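Local coordinates for FERM, ARHGEF and pleckstrin domain-containing protein 2 (Mus musculus, PDB 6D2K), which activates the small GTPase RAC1 as a guanine nucleotide exchange factor and takes part in semaphorin responses and remodelling of the actin cytoskeleton, at residues F22-E25 against P26-G30; L210-H214 against M215-V219. All coordinates share one frame; numbering follows the deposited sequence.

How the contacts relate
The two contacts illustrate how short-range interactions shape a chain where it leaves a beta strand. Contact 1 turns the end of strand 19-24 toward helix 30-41 in the ubiquitin-like N-terminal lobe of the FERM domain; contact 2 folds strand 207-213 back on strand 216-221 in the PH-like C-terminal lobe. They follow one another along the chain, with the helical central lobe in the sequence between them. The centres of contact 1 and contact 2 lie about 32 Å apart, and the nearest atoms of contact 1 and contact 2 about 21 Å apart, so they do not touch. The first is a surface turn carrying a salt bridge, the second a largely buried hairpin. Nucleotide exchange belongs to the RhoGEF part of the whole protein, not to this FERM domain.

Contact 1: F22-E25 against P26-G30; sequences FDIE and PKCDG
Glu25 and Lys27 run side by side in the same direction and end in a salt bridge, with Lys27 NZ 2.7 Å from Glu25 OE2. The ammonium sits above the carboxylate, 85° out of its plane. In Lys27, CG leaves on the side between backbone N and carbonyl carbon (chi1 70°), the chain runs on extended, and a bend at the last torsion (chi4 -53°) brings NZ over the acid. OE2 has a second partner, the backbone N of Glu5, so two donors hold one carboxylate oxygen. The turn is closed by Cys28 N, which donates to Glu25 O over 2.9 Å, making a type I beta turn with Pro26 and Lys27 at its corners. Cys28 then tucks in against the strand end, SG 3.7 Å from Glu25 CB, while its CB lies 4.0 Å from Ile24 CG1. Ile24 itself is buried, and touches Val32 of helix 30-41 and Ile69 of helix 69-73. Backbone bonds of Pro26 with Ile70 and of Cys28 with Ile69 tie the turn to that second helix. Such a turn, taking the chain from the second strand of a hairpin into the long helix, belongs to the ubiquitin-like beta-grasp fold of the FERM N-terminal lobe.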
loop_
_atom_site.group_PDB
_atom_site.type_symbol
_atom_site.label_atom_id
_atom_site.label_comp_id
_atom_site.label_asym_id
_atom_site.label_seq_id
_atom_site.Cartn_x
_atom_site.Cartn_y
_atom_site.Cartn_z
ATOM N N PHE A 22 -5.290 -18.813 9.938
ATOM C CA PHE A 22 -4.634 -18.663 11.237
ATOM C C PHE A 22 -5.676 -18.692 12.336
ATOM O O PHE A 22 -6.645 -17.943 12.292
ATOM C CB PHE A 22 -3.853 -17.350 11.313
ATOM C CG PHE A 22 -2.722 -17.265 10.329
ATOM C CD1 PHE A 22 -1.424 -17.503 10.726
ATOM C CD2 PHE A 22 -2.969 -16.947 9.010
ATOM C CE1 PHE A 22 -0.378 -17.423 9.816
ATOM C CE2 PHE A 22 -1.942 -16.874 8.099
ATOM C CZ PHE A 22 -0.643 -17.114 8.497
ATOM N N ASP A 23 -5.471 -19.560 13.318
ATOM C CA ASP A 23 -6.384 -19.648 14.448
ATOM C C ASP A 23 -5.795 -18.904 15.634
ATOM O O ASP A 23 -4.659 -19.145 16.033
ATOM C CB ASP A 23 -6.650 -21.114 14.792
ATOM C CG ASP A 23 -7.399 -21.833 13.695
ATOM O OD1 ASP A 23 -8.423 -21.292 13.225
ATOM O OD2 ASP A 23 -6.970 -22.937 13.301
ATOM N N ILE A 24 -6.561 -17.974 16.189
ATOM C CA ILE A 24 -6.032 -17.126 17.243
ATOM C C ILE A 24 -7.117 -16.786 18.251
ATOM O O ILE A 24 -8.295 -16.716 17.902
ATOM C CB ILE A 24 -5.455 -15.834 16.653
ATOM C CG1 ILE A 24 -4.619 -15.081 17.687
ATOM C CG2 ILE A 24 -6.567 -14.960 16.111
ATOM C CD1 ILE A 24 -3.699 -14.054 17.075
ATOM N N GLU A 25 -6.714 -16.581 19.500
ATOM C CA GLU A 25 -7.649 -16.140 20.528
ATOM C C GLU A 25 -8.035 -14.701 20.265
ATOM O O GLU A 25 -7.172 -13.836 20.139
ATOM C CB GLU A 25 -7.039 -16.279 21.920
ATOM C CG GLU A 25 -6.788 -17.716 22.319
ATOM C CD GLU A 25 -6.074 -17.836 23.647
ATOM O OE1 GLU A 25 -4.870 -17.506 23.706
ATOM O OE2 GLU A 25 -6.719 -18.262 24.628
ATOM N N PRO A 26 -9.344 -14.443 20.167
ATOM C CA PRO A 26 -9.843 -13.114 19.800
ATOM C C PRO A 26 -9.264 -12.008 20.674
ATOM O O PRO A 26 -9.100 -10.891 20.193
ATOM C CB PRO A 26 -11.352 -13.238 20.005
ATOM C CG PRO A 26 -11.638 -14.697 19.842
ATOM C CD PRO A 26 -10.431 -15.421 20.356
ATOM N N LYS A 27 -8.943 -12.318 21.928
ATOM C CA LYS A 27 -8.463 -11.305 22.865
ATOM C C LYS A 27 -7.003 -10.922 22.654
ATOM O O LYS A 27 -6.539 -9.926 23.201
ATOM C CB LYS A 27 -8.639 -11.789 24.302
ATOM C CG LYS A 27 -7.699 -12.927 24.660
ATOM C CD LYS A 27 -7.928 -13.424 26.077
ATOM C CE LYS A 27 -7.039 -14.617 26.366
ATOM N NZ LYS A 27 -7.223 -15.657 25.316
ATOM N N CYS A 28 -6.276 -11.724 21.882
ATOM C CA CYS A 28 -4.873 -11.436 21.597
ATOM C C CYS A 28 -4.703 -10.107 20.867
ATOM O O CYS A 28 -5.532 -9.735 20.038
ATOM C CB CYS A 28 -4.245 -12.556 20.760
ATOM S SG CYS A 28 -4.041 -14.126 21.631
ATOM N N ASP A 29 -3.622 -9.400 21.179
ATOM C CA ASP A 29 -3.266 -8.185 20.455
ATOM C C ASP A 29 -2.939 -8.533 19.011
ATOM O O ASP A 29 -2.515 -9.643 18.728
ATOM C CB ASP A 29 -2.051 -7.515 21.093
ATOM C CG ASP A 29 -2.407 -6.704 22.323
ATOM O OD1 ASP A 29 -1.472 -6.256 23.018
ATOM O OD2 ASP A 29 -3.612 -6.509 22.594
ATOM N N GLY A 30 -3.113 -7.577 18.106
ATOM C CA GLY A 30 -2.799 -7.798 16.700
ATOM C C GLY A 30 -1.411 -8.368 16.431
ATOM O O GLY A 30 -1.222 -9.159 15.506
#

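Contact 2: L210-H214 against M215-V219; sequences LAVSH and MGVLV
Leu210 lies alongside Val219, its CD2 3.8 Å from Val219 CG2, both side chains pointing the same way. They belong to a beta hairpin of the PH-like lobe, in which strand 207-213 returns as strand 216-221 through a tight turn at His214 and Met215. Val212 and Val217 share the face of Leu210 and Val219, and helix 267-284 packs on that face, with Phe273 against Leu210 and Cys277 and Tyr280 against Val212. Ala211 and Leu218 occupy the other face, where both touch Ile195. Their backbones form an antiparallel hydrogen-bonded pair, Leu218 N giving to Ala211 O over 2.8 Å and Ala211 N to Leu218 O over 3.0 Å. Nearer the turn, Ser213 N donates to Gly216 O over 2.9 Å. Gly216 adopts backbone angles (phi 155°, psi -162°) that would press any CB into the carbonyl oxygen of Met215, which explains a glycine here. At the turn Met215 curls beside the His214 imidazole: its SD lies 4.4 Å from the ring centroid, approaching obliquely, and its CE touches NE2. The chi1 of Ser213 (76°) swings OG toward the turn, and this hydroxyl oxygen accepts the backbone N-H of Met215 in an ST turn, with OG 3.0 Å from Met215 N.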
loop_
_atom_site.group_PDB
_atom_site.type_symbol
_atom_site.label_atom_id
_atom_site.label_comp_id
_atom_site.label_asym_id
_atom_site.label_seq_id
_atom_site.Cartn_x
_atom_site.Cartn_y
_atom_site.Cartn_z
ATOM N N LEU A 210 -5.766 13.817 0.112
ATOM C CA LEU A 210 -4.612 13.775 1.004
ATOM C C LEU A 210 -3.880 12.447 0.867
ATOM O O LEU A 210 -4.486 11.391 0.626
ATOM C CB LEU A 210 -5.031 13.969 2.465
ATOM C CG LEU A 210 -5.555 15.355 2.818
ATOM C CD1 LEU A 210 -6.064 15.369 4.251
ATOM C CD2 LEU A 210 -4.466 16.404 2.649
ATOM N N ALA A 211 -2.564 12.509 1.011
ATOM C CA ALA A 211 -1.755 11.291 1.024
ATOM C C ALA A 211 -0.531 11.509 1.883
ATOM O O ALA A 211 -0.254 12.620 2.327
ATOM C CB ALA A 211 -1.361 10.875 -0.400
ATOM N N VAL A 212 0.209 10.437 2.135
ATOM C CA VAL A 212 1.441 10.564 2.901
ATOM C C VAL A 212 2.521 9.677 2.291
ATOM O O VAL A 212 2.233 8.611 1.728
ATOM C CB VAL A 212 1.218 10.260 4.407
ATOM C CG1 VAL A 212 0.858 8.808 4.613
ATOM C CG2 VAL A 212 2.452 10.654 5.224
ATOM N N SER A 213 3.763 10.139 2.357
ATOM C CA SER A 213 4.878 9.402 1.753
ATOM C C SER A 213 6.116 9.566 2.632
ATOM O O SER A 213 6.082 10.265 3.649
ATOM C CB SER A 213 5.186 9.938 0.358
ATOM O OG SER A 213 5.879 11.188 0.453
ATOM N N HIS A 214 7.213 8.925 2.235
ATOM C CA HIS A 214 8.465 9.048 2.960
ATOM C C HIS A 214 8.924 10.515 3.012
ATOM O O HIS A 214 9.731 10.897 3.868
ATOM C CB HIS A 214 9.539 8.159 2.304
ATOM C CG HIS A 214 9.963 8.629 0.951
ATOM N ND1 HIS A 214 9.335 8.227 -0.207
ATOM C CD2 HIS A 214 10.952 9.474 0.571
ATOM C CE1 HIS A 214 9.912 8.810 -1.243
ATOM N NE2 HIS A 214 10.892 9.576 -0.797
ATOM N N MET A 215 8.400 11.336 2.110
ATOM C CA MET A 215 8.807 12.747 2.061
ATOM C C MET A 215 8.001 13.660 2.977
ATOM O O MET A 215 8.510 14.677 3.445
ATOM C CB MET A 215 8.700 13.292 0.650
ATOM C CG MET A 215 9.815 14.239 0.300
ATOM S SD MET A 215 11.115 13.272 -0.473
ATOM C CE MET A 215 10.235 12.763 -1.948
ATOM N N GLY A 216 6.741 13.316 3.209
ATOM C CA GLY A 216 5.873 14.167 4.007
ATOM C C GLY A 216 4.402 13.974 3.689
ATOM O O GLY A 216 3.998 12.962 3.106
ATOM N N VAL A 217 3.591 14.948 4.098
ATOM C CA VAL A 217 2.172 14.910 3.826
ATOM C C VAL A 217 1.901 15.601 2.511
ATOM O O VAL A 217 2.453 16.671 2.225
ATOM C CB VAL A 217 1.378 15.549 4.972
ATOM C CG1 VAL A 217 -0.126 15.525 4.674
ATOM C CG2 VAL A 217 1.685 14.795 6.249
ATOM N N LEU A 218 1.059 14.974 1.702
ATOM C CA LEU A 218 0.872 15.386 0.327
ATOM C C LEU A 218 -0.558 15.807 0.044
ATOM O O LEU A 218 -1.503 15.256 0.612
ATOM C CB LEU A 218 1.269 14.242 -0.622
ATOM C CG LEU A 218 2.598 13.526 -0.368
ATOM C CD1 LEU A 218 2.758 12.396 -1.384
ATOM C CD2 LEU A 218 3.775 14.466 -0.489
ATOM N N VAL A 219 -0.711 16.786 -0.844
ATOM C CA VAL A 219 -2.027 17.215 -1.296
ATOM C C VAL A 219 -2.133 17.094 -2.809
ATOM O O VAL A 219 -1.296 17.629 -3.545
ATOM C CB VAL A 219 -2.335 18.679 -0.890
ATOM C CG1 VAL A 219 -3.714 19.092 -1.405
ATOM C CG2 VAL A 219 -2.273 18.820 0.611
#